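Local structure of THUMP domain-containing protein (Pyrococcus horikoshii, 1VBK) at residues Val3-Tyr8 with Tyr162-Lys167; His48-Val53 with Gly153-Gln158; Glu79-Leu84 with Gln158-Ile163; Arg110-Arg115 with Asp149-Ile154. The protein is of unknown function but probably binds RNA and ATP, as expected for a ThiI-like protein carrying a THUMP domain. All coordinates share one frame; numbering follows the deposited sequence.

Interaction 1 of 4, residues Val3-Tyr8 with Tyr162-Lys167; sequences VVIVRY and YIYTEK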
loop_
_atom_site.group_PDB
_atom_site.type_symbol
_atom_site.label_atom_id
_atom_site.label_comp_id
_atom_site.label_asym_id
_atom_site.label_seq_id
_atom_site.Cartn_x
_atom_site.Cartn_y
_atom_site.Cartn_z
ATOM N N VAL A 3 -20.456 -15.489 27.425
ATOM C CA VAL A 3 -19.571 -14.605 26.663
ATOM C C VAL A 3 -18.198 -15.234 26.451
ATOM O O VAL A 3 -17.886 -16.300 26.989
ATOM C CB VAL A 3 -19.317 -13.231 27.369
ATOM C CG1 VAL A 3 -20.633 -12.573 27.787
ATOM C CG2 VAL A 3 -18.403 -13.429 28.569
ATOM N N VAL A 4 -17.390 -14.563 25.643
ATOM C CA VAL A 4 -16.019 -14.980 25.401
ATOM C C VAL A 4 -15.187 -13.715 25.594
ATOM O O VAL A 4 -15.470 -12.683 24.983
ATOM C CB VAL A 4 -15.784 -15.501 23.962
ATOM C CG1 VAL A 4 -14.301 -15.771 23.757
ATOM C CG2 VAL A 4 -16.571 -16.792 23.726
ATOM N N ILE A 5 -14.194 -13.790 26.475
ATOM C CA ILE A 5 -13.304 -12.662 26.721
ATOM C C ILE A 5 -12.117 -12.822 25.780
ATOM O O ILE A 5 -11.471 -13.871 25.755
ATOM C CB ILE A 5 -12.759 -12.660 28.171
ATOM C CG1 ILE A 5 -13.915 -12.604 29.176
ATOM C CG2 ILE A 5 -11.825 -11.463 28.375
ATOM C CD1 ILE A 5 -13.470 -12.818 30.615
ATOM N N VAL A 6 -11.842 -11.789 24.996
ATOM C CA VAL A 6 -10.724 -11.819 24.067
ATOM C C VAL A 6 -9.705 -10.790 24.542
ATOM O O VAL A 6 -10.020 -9.605 24.653
ATOM C CB VAL A 6 -11.185 -11.477 22.642
ATOM C CG1 VAL A 6 -9.976 -11.419 21.693
ATOM C CG2 VAL A 6 -12.185 -12.527 22.169
ATOM N N ARG A 7 -8.493 -11.252 24.840
ATOM C CA ARG A 7 -7.434 -10.368 25.324
ATOM C C ARG A 7 -6.379 -10.173 24.249
ATOM O O ARG A 7 -6.057 -11.100 23.509
ATOM C CB ARG A 7 -6.792 -10.949 26.589
ATOM C CG ARG A 7 -7.815 -11.365 27.639
ATOM C CD ARG A 7 -7.169 -11.801 28.955
ATOM N NE ARG A 7 -8.190 -12.284 29.878
ATOM C CZ ARG A 7 -8.707 -13.510 29.843
ATOM N NH1 ARG A 7 -8.287 -14.388 28.937
ATOM N NH2 ARG A 7 -9.669 -13.847 30.691
ATOM N N TYR A 8 -5.833 -8.963 24.180
ATOM C CA TYR A 8 -4.832 -8.639 23.172
ATOM C C TYR A 8 -3.863 -7.580 23.671
ATOM O O TYR A 8 -4.024 -7.031 24.764
ATOM C CB TYR A 8 -5.535 -8.141 21.907
ATOM C CG TYR A 8 -6.564 -7.072 22.193
ATOM C CD1 TYR A 8 -6.197 -5.728 22.285
ATOM C CD2 TYR A 8 -7.901 -7.411 22.423
ATOM C CE1 TYR A 8 -7.135 -4.745 22.598
ATOM C CE2 TYR A 8 -8.846 -6.439 22.744
ATOM C CZ TYR A 8 -8.456 -5.109 22.830
ATOM O OH TYR A 8 -9.380 -4.146 23.166
ATOM N N TYR A 162 -16.948 -11.004 35.014
ATOM C CA TYR A 162 -16.788 -12.069 34.029
ATOM C C TYR A 162 -15.968 -13.151 34.709
ATOM O O TYR A 162 -14.798 -12.954 35.009
ATOM C CB TYR A 162 -16.062 -11.524 32.800
ATOM C CG TYR A 162 -16.822 -10.400 32.133
ATOM C CD1 TYR A 162 -17.846 -10.668 31.225
ATOM C CD2 TYR A 162 -16.555 -9.071 32.450
ATOM C CE1 TYR A 162 -18.589 -9.635 30.648
ATOM C CE2 TYR A 162 -17.296 -8.026 31.882
ATOM C CZ TYR A 162 -18.309 -8.318 30.984
ATOM O OH TYR A 162 -19.051 -7.298 30.430
ATOM N N ILE A 163 -16.596 -14.296 34.942
ATOM C CA ILE A 163 -15.947 -15.394 35.642
ATOM C C ILE A 163 -15.631 -16.568 34.731
ATOM O O ILE A 163 -16.493 -17.041 33.994
ATOM C CB ILE A 163 -16.844 -15.838 36.805
ATOM C CG1 ILE A 163 -17.147 -14.616 37.684
ATOM C CG2 ILE A 163 -16.177 -16.948 37.603
ATOM C CD1 ILE A 163 -18.044 -14.904 38.865
ATOM N N TYR A 164 -14.391 -17.044 34.792
ATOM C CA TYR A 164 -13.967 -18.140 33.935
ATOM C C TYR A 164 -13.013 -19.133 34.607
ATOM O O TYR A 164 -12.408 -18.832 35.634
ATOM C CB TYR A 164 -13.278 -17.568 32.688
ATOM C CG TYR A 164 -12.006 -16.790 32.993
ATOM C CD1 TYR A 164 -12.036 -15.416 33.254
ATOM C CD2 TYR A 164 -10.771 -17.436 33.024
ATOM C CE1 TYR A 164 -10.850 -14.708 33.534
ATOM C CE2 TYR A 164 -9.598 -16.750 33.302
ATOM C CZ TYR A 164 -9.638 -15.393 33.554
ATOM O OH TYR A 164 -8.451 -14.737 33.810
ATOM N N THR A 165 -12.889 -20.317 34.014
ATOM C CA THR A 165 -11.961 -21.333 34.512
ATOM C C THR A 165 -11.008 -21.731 33.389
ATOM O O THR A 165 -10.001 -22.399 33.633
ATOM C CB THR A 165 -12.679 -22.610 35.003
ATOM O OG1 THR A 165 -13.535 -23.107 33.972
ATOM C CG2 THR A 165 -13.488 -22.324 36.255
ATOM N N GLU A 166 -11.322 -21.309 32.163
ATOM C CA GLU A 166 -10.490 -21.627 31.000
ATOM C C GLU A 166 -9.839 -20.390 30.374
ATOM O O GLU A 166 -10.474 -19.349 30.203
ATOM C CB GLU A 166 -11.322 -22.360 29.940
ATOM C CG GLU A 166 -10.539 -22.748 28.686
ATOM C CD GLU A 166 -11.306 -23.695 27.766
ATOM O OE1 GLU A 166 -12.385 -23.311 27.259
ATOM O OE2 GLU A 166 -10.825 -24.831 27.550
ATOM N N LYS A 167 -8.564 -20.523 30.035
ATOM C CA LYS A 167 -7.795 -19.445 29.429
ATOM C C LYS A 167 -6.984 -20.074 28.307
ATOM O O LYS A 167 -5.915 -20.645 28.548
ATOM C CB LYS A 167 -6.870 -18.826 30.473
ATOM C CG LYS A 167 -6.135 -17.583 30.030
ATOM C CD LYS A 167 -5.434 -16.968 31.230
ATOM C CE LYS A 167 -4.709 -15.687 30.882
ATOM N NZ LYS A 167 -4.036 -15.122 32.087
#

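Interaction 2 of 4, residues His48-Val53 with Gly153-Gln158; sequences HGRIIV and GIEIMQ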
loop_
_atom_site.group_PDB
_atom_site.type_symbol
_atom_site.label_atom_id
_atom_site.label_comp_id
_atom_site.label_asym_id
_atom_site.label_seq_id
_atom_site.Cartn_x
_atom_site.Cartn_y
_atom_site.Cartn_z
ATOM N N HIS A 48 -12.370 -0.974 27.465
ATOM C CA HIS A 48 -11.267 -0.985 28.416
ATOM C C HIS A 48 -10.172 -2.012 28.137
ATOM O O HIS A 48 -9.723 -2.715 29.043
ATOM C CB HIS A 48 -11.825 -1.152 29.829
ATOM C CG HIS A 48 -12.687 -0.007 30.259
ATOM N ND1 HIS A 48 -12.178 1.249 30.512
ATOM C CD2 HIS A 48 -14.030 0.093 30.411
ATOM C CE1 HIS A 48 -13.169 2.074 30.800
ATOM N NE2 HIS A 48 -14.304 1.398 30.744
ATOM N N GLY A 49 -9.750 -2.089 26.879
ATOM C CA GLY A 49 -8.676 -2.993 26.503
ATOM C C GLY A 49 -9.034 -4.449 26.305
ATOM O O GLY A 49 -8.152 -5.280 26.095
ATOM N N ARG A 50 -10.323 -4.757 26.366
ATOM C CA ARG A 50 -10.808 -6.119 26.184
ATOM C C ARG A 50 -11.887 -6.147 25.112
ATOM O O ARG A 50 -12.571 -5.154 24.880
ATOM C CB ARG A 50 -11.438 -6.641 27.482
ATOM C CG ARG A 50 -10.475 -6.969 28.604
ATOM C CD ARG A 50 -9.823 -8.314 28.358
ATOM N NE ARG A 50 -9.205 -8.860 29.565
ATOM C CZ ARG A 50 -8.038 -8.465 30.061
ATOM N NH1 ARG A 50 -7.341 -7.513 29.459
ATOM N NH2 ARG A 50 -7.561 -9.038 31.159
ATOM N N ILE A 51 -12.029 -7.291 24.459
ATOM C CA ILE A 51 -13.086 -7.466 23.480
ATOM C C ILE A 51 -13.985 -8.533 24.088
ATOM O O ILE A 51 -13.510 -9.559 24.593
ATOM C CB ILE A 51 -12.553 -7.931 22.114
ATOM C CG1 ILE A 51 -11.992 -6.728 21.355
ATOM C CG2 ILE A 51 -13.680 -8.584 21.300
ATOM C CD1 ILE A 51 -11.280 -7.087 20.056
ATOM N N ILE A 52 -15.281 -8.269 24.079
ATOM C CA ILE A 52 -16.242 -9.200 24.625
ATOM C C ILE A 52 -17.154 -9.653 23.500
ATOM O O ILE A 52 -17.678 -8.827 22.746
ATOM C CB ILE A 52 -17.121 -8.538 25.724
ATOM C CG1 ILE A 52 -16.254 -8.090 26.909
ATOM C CG2 ILE A 52 -18.209 -9.517 26.185
ATOM C CD1 ILE A 52 -15.589 -9.226 27.686
ATOM N N VAL A 53 -17.319 -10.965 23.380
ATOM C CA VAL A 53 -18.208 -11.535 22.381
ATOM C C VAL A 53 -19.379 -12.126 23.157
ATOM O O VAL A 53 -19.205 -13.108 23.870
ATOM C CB VAL A 53 -17.535 -12.681 21.585
ATOM C CG1 VAL A 53 -18.526 -13.273 20.592
ATOM C CG2 VAL A 53 -16.311 -12.169 20.865
ATOM N N GLY A 153 -10.786 -17.338 37.320
ATOM C CA GLY A 153 -10.448 -15.995 36.882
ATOM C C GLY A 153 -11.649 -15.084 37.014
ATOM O O GLY A 153 -12.779 -15.499 36.751
ATOM N N ILE A 154 -11.411 -13.841 37.418
ATOM C CA ILE A 154 -12.495 -12.884 37.600
ATOM C C ILE A 154 -12.095 -11.510 37.080
ATOM O O ILE A 154 -11.118 -10.926 37.542
ATOM C CB ILE A 154 -12.869 -12.747 39.099
ATOM C CG1 ILE A 154 -13.230 -14.120 39.676
ATOM C CG2 ILE A 154 -14.026 -11.760 39.266
ATOM C CD1 ILE A 154 -13.476 -14.116 41.185
ATOM N N GLU A 155 -12.844 -11.003 36.107
ATOM C CA GLU A 155 -12.572 -9.689 35.558
ATOM C C GLU A 155 -13.806 -8.829 35.783
ATOM O O GLU A 155 -14.916 -9.212 35.411
ATOM C CB GLU A 155 -12.240 -9.792 34.064
ATOM C CG GLU A 155 -10.901 -10.478 33.800
ATOM C CD GLU A 155 -10.480 -10.435 32.344
ATOM O OE1 GLU A 155 -10.924 -9.522 31.619
ATOM O OE2 GLU A 155 -9.687 -11.308 31.934
ATOM N N ILE A 156 -13.616 -7.676 36.417
ATOM C CA ILE A 156 -14.730 -6.778 36.692
ATOM C C ILE A 156 -14.609 -5.530 35.830
ATOM O O ILE A 156 -13.568 -4.880 35.794
ATOM C CB ILE A 156 -14.769 -6.386 38.179
ATOM C CG1 ILE A 156 -14.746 -7.656 39.035
ATOM C CG2 ILE A 156 -16.034 -5.574 38.473
ATOM C CD1 ILE A 156 -14.764 -7.399 40.521
ATOM N N MET A 157 -15.687 -5.200 35.138
ATOM C CA MET A 157 -15.675 -4.058 34.244
ATOM C C MET A 157 -17.058 -3.438 34.149
ATOM O O MET A 157 -18.026 -4.111 33.795
ATOM C CB MET A 157 -15.192 -4.529 32.866
ATOM C CG MET A 157 -15.182 -3.488 31.771
ATOM S SD MET A 157 -14.296 -4.122 30.322
ATOM C CE MET A 157 -15.473 -5.318 29.683
ATOM N N GLN A 158 -17.143 -2.154 34.487
ATOM C CA GLN A 158 -18.400 -1.418 34.435
ATOM C C GLN A 158 -19.592 -2.149 35.049
ATOM O O GLN A 158 -20.595 -2.380 34.378
ATOM C CB GLN A 158 -18.724 -1.049 32.981
ATOM C CG GLN A 158 -17.648 -0.225 32.308
ATOM C CD GLN A 158 -18.018 0.197 30.890
ATOM O OE1 GLN A 158 -17.188 0.731 30.161
ATOM N NE2 GLN A 158 -19.267 -0.037 30.500
#

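Interaction 3 of 4, residues Glu79-Leu84 with Gln158-Ile163; sequences EVEASL and QGKAYI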
loop_
_atom_site.group_PDB
_atom_site.type_symbol
_atom_site.label_atom_id
_atom_site.label_comp_id
_atom_site.label_asym_id
_atom_site.label_seq_id
_atom_site.Cartn_x
_atom_site.Cartn_y
_atom_site.Cartn_z
ATOM N N GLU A 79 -21.061 -14.023 32.553
ATOM C CA GLU A 79 -21.187 -12.615 32.915
ATOM C C GLU A 79 -22.311 -12.477 33.936
ATOM O O GLU A 79 -23.401 -13.009 33.739
ATOM C CB GLU A 79 -21.528 -11.772 31.687
ATOM C CG GLU A 79 -21.821 -10.312 32.011
ATOM C CD GLU A 79 -22.532 -9.602 30.878
ATOM O OE1 GLU A 79 -22.019 -9.634 29.742
ATOM O OE2 GLU A 79 -23.605 -9.016 31.125
ATOM N N VAL A 80 -22.042 -11.767 35.025
ATOM C CA VAL A 80 -23.040 -11.557 36.068
ATOM C C VAL A 80 -22.875 -10.164 36.674
ATOM O O VAL A 80 -21.847 -9.513 36.485
ATOM C CB VAL A 80 -22.899 -12.594 37.214
ATOM C CG1 VAL A 80 -23.056 -14.015 36.671
ATOM C CG2 VAL A 80 -21.537 -12.438 37.895
ATOM N N GLU A 81 -23.898 -9.708 37.388
ATOM C CA GLU A 81 -23.841 -8.414 38.052
ATOM C C GLU A 81 -22.680 -8.495 39.036
ATOM O O GLU A 81 -22.504 -9.513 39.707
ATOM C CB GLU A 81 -25.150 -8.150 38.802
ATOM C CG GLU A 81 -26.320 -7.816 37.893
ATOM C CD GLU A 81 -26.281 -6.378 37.404
ATOM O OE1 GLU A 81 -26.512 -5.465 38.229
ATOM O OE2 GLU A 81 -26.014 -6.156 36.203
ATOM N N ALA A 82 -21.891 -7.431 39.124
ATOM C CA ALA A 82 -20.738 -7.425 40.015
ATOM C C ALA A 82 -21.067 -7.145 41.480
ATOM O O ALA A 82 -20.942 -6.015 41.949
ATOM C CB ALA A 82 -19.702 -6.424 39.513
ATOM N N SER A 83 -21.508 -8.181 42.185
ATOM C CA SER A 83 -21.809 -8.095 43.612
ATOM C C SER A 83 -21.021 -9.257 44.199
ATOM O O SER A 83 -20.866 -10.282 43.540
ATOM C CB SER A 83 -23.305 -8.292 43.886
ATOM O OG SER A 83 -23.677 -9.660 43.812
ATOM N N LEU A 84 -20.514 -9.109 45.419
ATOM C CA LEU A 84 -19.735 -10.186 46.017
ATOM C C LEU A 84 -20.538 -11.483 46.056
ATOM O O LEU A 84 -20.017 -12.548 45.743
ATOM C CB LEU A 84 -19.269 -9.802 47.425
ATOM C CG LEU A 84 -18.266 -10.766 48.075
ATOM C CD1 LEU A 84 -17.100 -11.034 47.128
ATOM C CD2 LEU A 84 -17.767 -10.176 49.386
ATOM N N GLN A 158 -17.143 -2.154 34.487
ATOM C CA GLN A 158 -18.400 -1.418 34.435
ATOM C C GLN A 158 -19.592 -2.149 35.049
ATOM O O GLN A 158 -20.595 -2.380 34.378
ATOM C CB GLN A 158 -18.724 -1.049 32.981
ATOM C CG GLN A 158 -17.648 -0.225 32.308
ATOM C CD GLN A 158 -18.018 0.197 30.890
ATOM O OE1 GLN A 158 -17.188 0.731 30.161
ATOM N NE2 GLN A 158 -19.267 -0.037 30.500
ATOM N N GLY A 159 -19.476 -2.521 36.322
ATOM C CA GLY A 159 -20.575 -3.189 37.005
ATOM C C GLY A 159 -20.871 -4.639 36.659
ATOM O O GLY A 159 -21.833 -5.217 37.176
ATOM N N LYS A 160 -20.065 -5.232 35.783
ATOM C CA LYS A 160 -20.262 -6.625 35.401
ATOM C C LYS A 160 -19.027 -7.427 35.785
ATOM O O LYS A 160 -17.906 -6.924 35.714
ATOM C CB LYS A 160 -20.468 -6.760 33.888
ATOM C CG LYS A 160 -21.645 -5.979 33.315
ATOM C CD LYS A 160 -22.974 -6.510 33.815
ATOM C CE LYS A 160 -24.130 -5.775 33.153
ATOM N NZ LYS A 160 -25.442 -6.235 33.677
ATOM N N ALA A 161 -19.241 -8.672 36.201
ATOM C CA ALA A 161 -18.137 -9.557 36.557
ATOM C C ALA A 161 -18.127 -10.692 35.534
ATOM O O ALA A 161 -19.171 -11.263 35.220
ATOM C CB ALA A 161 -18.331 -10.123 37.966
ATOM N N TYR A 162 -16.948 -11.004 35.014
ATOM C CA TYR A 162 -16.788 -12.069 34.029
ATOM C C TYR A 162 -15.968 -13.151 34.709
ATOM O O TYR A 162 -14.798 -12.954 35.009
ATOM C CB TYR A 162 -16.062 -11.524 32.800
ATOM C CG TYR A 162 -16.822 -10.400 32.133
ATOM C CD1 TYR A 162 -17.846 -10.668 31.225
ATOM C CD2 TYR A 162 -16.555 -9.071 32.450
ATOM C CE1 TYR A 162 -18.589 -9.635 30.648
ATOM C CE2 TYR A 162 -17.296 -8.026 31.882
ATOM C CZ TYR A 162 -18.309 -8.318 30.984
ATOM O OH TYR A 162 -19.051 -7.298 30.430
ATOM N N ILE A 163 -16.596 -14.296 34.942
ATOM C CA ILE A 163 -15.947 -15.394 35.642
ATOM C C ILE A 163 -15.631 -16.568 34.731
ATOM O O ILE A 163 -16.493 -17.041 33.994
ATOM C CB ILE A 163 -16.844 -15.838 36.805
ATOM C CG1 ILE A 163 -17.147 -14.616 37.684
ATOM C CG2 ILE A 163 -16.177 -16.948 37.603
ATOM C CD1 ILE A 163 -18.044 -14.904 38.865
HETATM O O HOH W 1 -21.100 -7.568 28.706
HETATM O O HOH W 2 -25.105 -9.119 33.660
#

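Interaction 4 of 4, residues Arg110-Arg115 with Asp149-Ile154; sequences RVTARR and DIEIGI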
loop_
_atom_site.group_PDB
_atom_site.type_symbol
_atom_site.label_atom_id
_atom_site.label_comp_id
_atom_site.label_asym_id
_atom_site.label_seq_id
_atom_site.Cartn_x
_atom_site.Cartn_y
_atom_site.Cartn_z
ATOM N N ARG A 110 -6.296 -21.576 42.559
ATOM C CA ARG A 110 -5.975 -20.199 42.892
ATOM C C ARG A 110 -7.061 -19.347 42.261
ATOM O O ARG A 110 -7.796 -19.811 41.392
ATOM C CB ARG A 110 -4.609 -19.777 42.341
ATOM C CG ARG A 110 -4.540 -19.580 40.832
ATOM C CD ARG A 110 -3.411 -18.599 40.496
ATOM N NE ARG A 110 -3.779 -17.254 40.926
ATOM C CZ ARG A 110 -2.934 -16.359 41.430
ATOM N NH1 ARG A 110 -1.648 -16.654 41.574
ATOM N NH2 ARG A 110 -3.387 -15.167 41.804
ATOM N N VAL A 111 -7.181 -18.114 42.722
ATOM C CA VAL A 111 -8.156 -17.193 42.169
ATOM C C VAL A 111 -7.334 -16.038 41.620
ATOM O O VAL A 111 -6.372 -15.589 42.253
ATOM C CB VAL A 111 -9.147 -16.663 43.241
ATOM C CG1 VAL A 111 -10.146 -15.698 42.596
ATOM C CG2 VAL A 111 -9.905 -17.829 43.882
ATOM N N THR A 112 -7.696 -15.582 40.429
ATOM C CA THR A 112 -6.995 -14.483 39.787
ATOM C C THR A 112 -8.054 -13.445 39.458
ATOM O O THR A 112 -8.963 -13.702 38.673
ATOM C CB THR A 112 -6.284 -14.965 38.498
ATOM O OG1 THR A 112 -5.363 -16.016 38.831
ATOM C CG2 THR A 112 -5.520 -13.823 37.843
ATOM N N ALA A 113 -7.943 -12.272 40.073
ATOM C CA ALA A 113 -8.921 -11.221 39.851
ATOM C C ALA A 113 -8.296 -9.951 39.323
ATOM O O ALA A 113 -7.158 -9.616 39.657
ATOM C CB ALA A 113 -9.673 -10.929 41.148
ATOM N N ARG A 114 -9.055 -9.247 38.489
ATOM C CA ARG A 114 -8.601 -7.989 37.913
ATOM C C ARG A 114 -9.754 -6.998 37.863
ATOM O O ARG A 114 -10.840 -7.327 37.390
ATOM C CB ARG A 114 -8.076 -8.202 36.488
ATOM C CG ARG A 114 -6.742 -8.938 36.394
ATOM C CD ARG A 114 -5.583 -8.059 36.860
ATOM N NE ARG A 114 -4.306 -8.765 36.794
ATOM C CZ ARG A 114 -3.935 -9.726 37.636
ATOM N NH1 ARG A 114 -4.741 -10.099 38.621
ATOM N NH2 ARG A 114 -2.762 -10.326 37.483
ATOM N N ARG A 115 -9.528 -5.794 38.376
ATOM C CA ARG A 115 -10.555 -4.764 38.310
ATOM C C ARG A 115 -10.207 -3.951 37.076
ATOM O O ARG A 115 -9.338 -3.081 37.127
ATOM C CB ARG A 115 -10.530 -3.855 39.542
ATOM C CG ARG A 115 -11.148 -4.463 40.792
ATOM C CD ARG A 115 -11.389 -3.392 41.846
ATOM N NE ARG A 115 -10.163 -2.670 42.169
ATOM C CZ ARG A 115 -10.102 -1.615 42.972
ATOM N NH1 ARG A 115 -11.202 -1.143 43.541
ATOM N NH2 ARG A 115 -8.933 -1.033 43.207
ATOM N N ASP A 149 -4.590 -27.122 39.631
ATOM C CA ASP A 149 -5.408 -27.867 38.679
ATOM C C ASP A 149 -6.496 -26.940 38.146
ATOM O O ASP A 149 -6.994 -27.119 37.035
ATOM C CB ASP A 149 -6.118 -29.047 39.357
ATOM C CG ASP A 149 -5.156 -30.047 39.960
ATOM O OD1 ASP A 149 -5.076 -30.100 41.203
ATOM O OD2 ASP A 149 -4.486 -30.773 39.189
ATOM N N ILE A 150 -6.868 -25.961 38.962
ATOM C CA ILE A 150 -7.942 -25.040 38.613
ATOM C C ILE A 150 -7.623 -23.583 38.902
ATOM O O ILE A 150 -7.083 -23.254 39.955
ATOM C CB ILE A 150 -9.220 -25.382 39.412
ATOM C CG1 ILE A 150 -9.679 -26.805 39.090
ATOM C CG2 ILE A 150 -10.320 -24.363 39.117
ATOM C CD1 ILE A 150 -10.714 -27.340 40.064
ATOM N N GLU A 151 -7.962 -22.710 37.961
ATOM C CA GLU A 151 -7.768 -21.287 38.175
ATOM C C GLU A 151 -9.110 -20.608 37.966
ATOM O O GLU A 151 -9.713 -20.739 36.906
ATOM C CB GLU A 151 -6.758 -20.686 37.201
ATOM C CG GLU A 151 -6.677 -19.168 37.340
ATOM C CD GLU A 151 -5.826 -18.518 36.276
ATOM O OE1 GLU A 151 -6.043 -18.815 35.081
ATOM O OE2 GLU A 151 -4.947 -17.704 36.635
ATOM N N ILE A 152 -9.588 -19.916 38.994
ATOM C CA ILE A 152 -10.844 -19.185 38.898
ATOM C C ILE A 152 -10.443 -17.760 38.535
ATOM O O ILE A 152 -9.820 -17.065 39.339
ATOM C CB ILE A 152 -11.602 -19.152 40.249
ATOM C CG1 ILE A 152 -12.009 -20.572 40.663
ATOM C CG2 ILE A 152 -12.835 -18.260 40.140
ATOM C CD1 ILE A 152 -12.997 -21.246 39.720
ATOM N N GLY A 153 -10.786 -17.338 37.320
ATOM C CA GLY A 153 -10.448 -15.995 36.882
ATOM C C GLY A 153 -11.649 -15.084 37.014
ATOM O O GLY A 153 -12.779 -15.499 36.751
ATOM N N ILE A 154 -11.411 -13.841 37.418
ATOM C CA ILE A 154 -12.495 -12.884 37.600
ATOM C C ILE A 154 -12.095 -11.510 37.080
ATOM O O ILE A 154 -11.118 -10.926 37.542
ATOM C CB ILE A 154 -12.869 -12.747 39.099
ATOM C CG1 ILE A 154 -13.230 -14.120 39.676
ATOM C CG2 ILE A 154 -14.026 -11.760 39.266
ATOM C CD1 ILE A 154 -13.476 -14.116 41.185
#

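Interaction 1 of 4, residues Val3-Tyr8 with Tyr162-Lys167
Strand 3-8 crosses strand 162-164 at 90°, the two axes 8.8 Å apart, so that side chains alone bridge the gap and no backbone hydrogen bond joins the segments. Arg7 and Tyr164 reach toward each other tip to tip. The extended arginine brings NH2 over one face of the phenol ring, 3.2 Å from Tyr164 CE1, with the guanidinium and ring planes inclined by 53°. The crowded position of Tyr164 CG, between backbone N and carbonyl carbon (chi1 63°), places the ring there. The guanidinium is steered from elsewhere too, NE by a salt bridge to Glu155 and NH1 by the hydroxyls of Ser73 and Ser75. The contact thus packs the ferredoxin-like part of the chain onto the THUMP part, with one mixed sheet curling to carry both strands. Beside the arginine, Ile5 CD1 enters between the two tyrosines, 3.6 Å from Tyr162 CB and 4.0 Å from Tyr164 CD1. An alanine at Tyr164 would probably leave Arg7 NH2 less firmly positioned and Ile5 CD1 less well packed, since the ring that both touch would be gone. Val3 CG2 meets Tyr162 CD1 at 3.9 Å, the two side chains crossing at about a right angle.

Interaction 2 of 4, residues His48-Val53 with Gly153-Gln158
The start of strand 50-54 in the ferredoxin-like region faces the end of strand 150-157 in the THUMP region, both belonging to one curled mixed sheet without being paired in it. The firm part of the contact joins the salt bridge of Arg50 with the buried Glu155 to the buried Met157-Ile52 packing. Arg50, bent at its second torsion (chi2 -79°), meets the extended Glu155 tip to tip: NE donates to Glu155 OE1 at 2.8 Å, approaching from above the carboxylate plane, while NH2 adds a weak bond to Glu155 OE2 at 3.2 Å. The two flat groups stand 80° apart, so this is not a coplanar two-pronged pairing. Glu155 OE2 also forms a salt bridge with Arg7, and a carboxylate held between two arginines is likely to remain ionised. Next to it Met157 meets Ile52 end to end, Met157 CE lying 4.0 Å from Ile52 CG1.

The solvent side is looser. His48 and Gln158 are both exposed and have positive phi, each at the turn of a hairpin. Met157 spans the two regions: its SD lies at the imidazole edge, 3.9 Å from His48 CB. The Gln158 amide stands nearly perpendicular to the imidazole, and the hydrogen bond between them is weak: Gln158 OE1, near the ring plane, accepts from His48 NE2 at 3.0 Å with an N-H...O angle of only 122°.

Interaction 3 of 4, residues Glu79-Leu84 with Gln158-Ile163
This is an antiparallel strand pairing in the mixed sheet of the THUMP region, where strand 71-81 runs beside strand 160-164. Val80 and Ala161 form the hydrogen-bonded pair, Ala161 N reaching Val80 O at 2.8 Å almost straight (176°) and Val80 N reaching Ala161 O at 2.9 Å. Val80 CG2 and Ala161 CB pack together on the face covered by helix 84-102. On the other face Glu79, extended alongside the Tyr162 ring, places OE1 3.5 Å from Tyr162 CE1. A water donates to Glu79 OE1 at 2.5 Å and lies 2.7 Å from Tyr162 OH. Beyond it, where side chains diverge, Lys160 bends at chi2 (-66°) to run beside Glu81, NZ meeting Glu81 OE2 at 2.6 Å in a salt bridge. A second water accepts from Lys160 NZ and donates to Glu79 OE2. An alanine at Lys160, lacking NZ, would probably leave the Glu81 carboxylate and this water less firmly held. Past the strand end, Ala82 N donates to Gly159 O from above the carbonyl plane.

Interaction 4 of 4, residues Arg110-Arg115 with Asp149-Ile154
Ile154 carries the apolar face, touching both Val111 and Ala113: its CD1 reaches obliquely across to Val111 CG1 at 3.9 Å, while its CB lies 4.2 Å from Ala113 CB. Ile152 sits beside Val111; helices 124-138 and 84-102 both cover Ile152 and Ile154, and helix 124-138 also touches Ala113. Beneath them strands 108-115 and 150-157, parallel neighbours in the mixed sheet, run 11° apart here, with helix 124-138 connecting them and packed on this face, as in a beta-alpha-beta crossover. The backbone bonds alternate: Thr112 N donates to Ile152 O, and Thr112 O accepts from Ile154 N, both at 2.8 Å. Gly153, opposite Thr112, puts no side chain on the other, polar face. There Glu151, extended with CG anti to its backbone N (chi1 174°), comes obliquely to Thr112, whose OG1 donates to Glu151 OE2 at 2.8 Å from above the carboxylate plane. Arg110 runs alongside Glu151 with the flat ends 78° apart, then bends at chi3 so that NH2 donates to Val111 O at 3.0 Å. Its NE stays 4.5 Å from Glu151 OE2. The Thr112 hydrogen bond and the nearby Arg110 charge, without a salt bridge, would probably both favour the ionised carboxylate of Glu151.

All four contacts belong to one curled mixed sheet that runs from the ferredoxin-like into the THUMP region, their centres about 8 to 14 Å apart. The first segments follow the chain in the order 1, 2, 3, 4, while the second segments all fall within residues 149-167, on the hairpin of strands 150-157 and 160-164 and the residues just after it. Interactions 1 and 3 share Tyr162 and Ile163, interactions 2 and 4 share Gly153 and Ile154, and Gln158 belongs to both 2 and 3. Met157 CE, packed on the Tyr162 ring, ties interaction 2 to interaction 3. This hairpin therefore joins distant parts of the N-terminal half, apart from the C-terminal five-stranded parallel sheet.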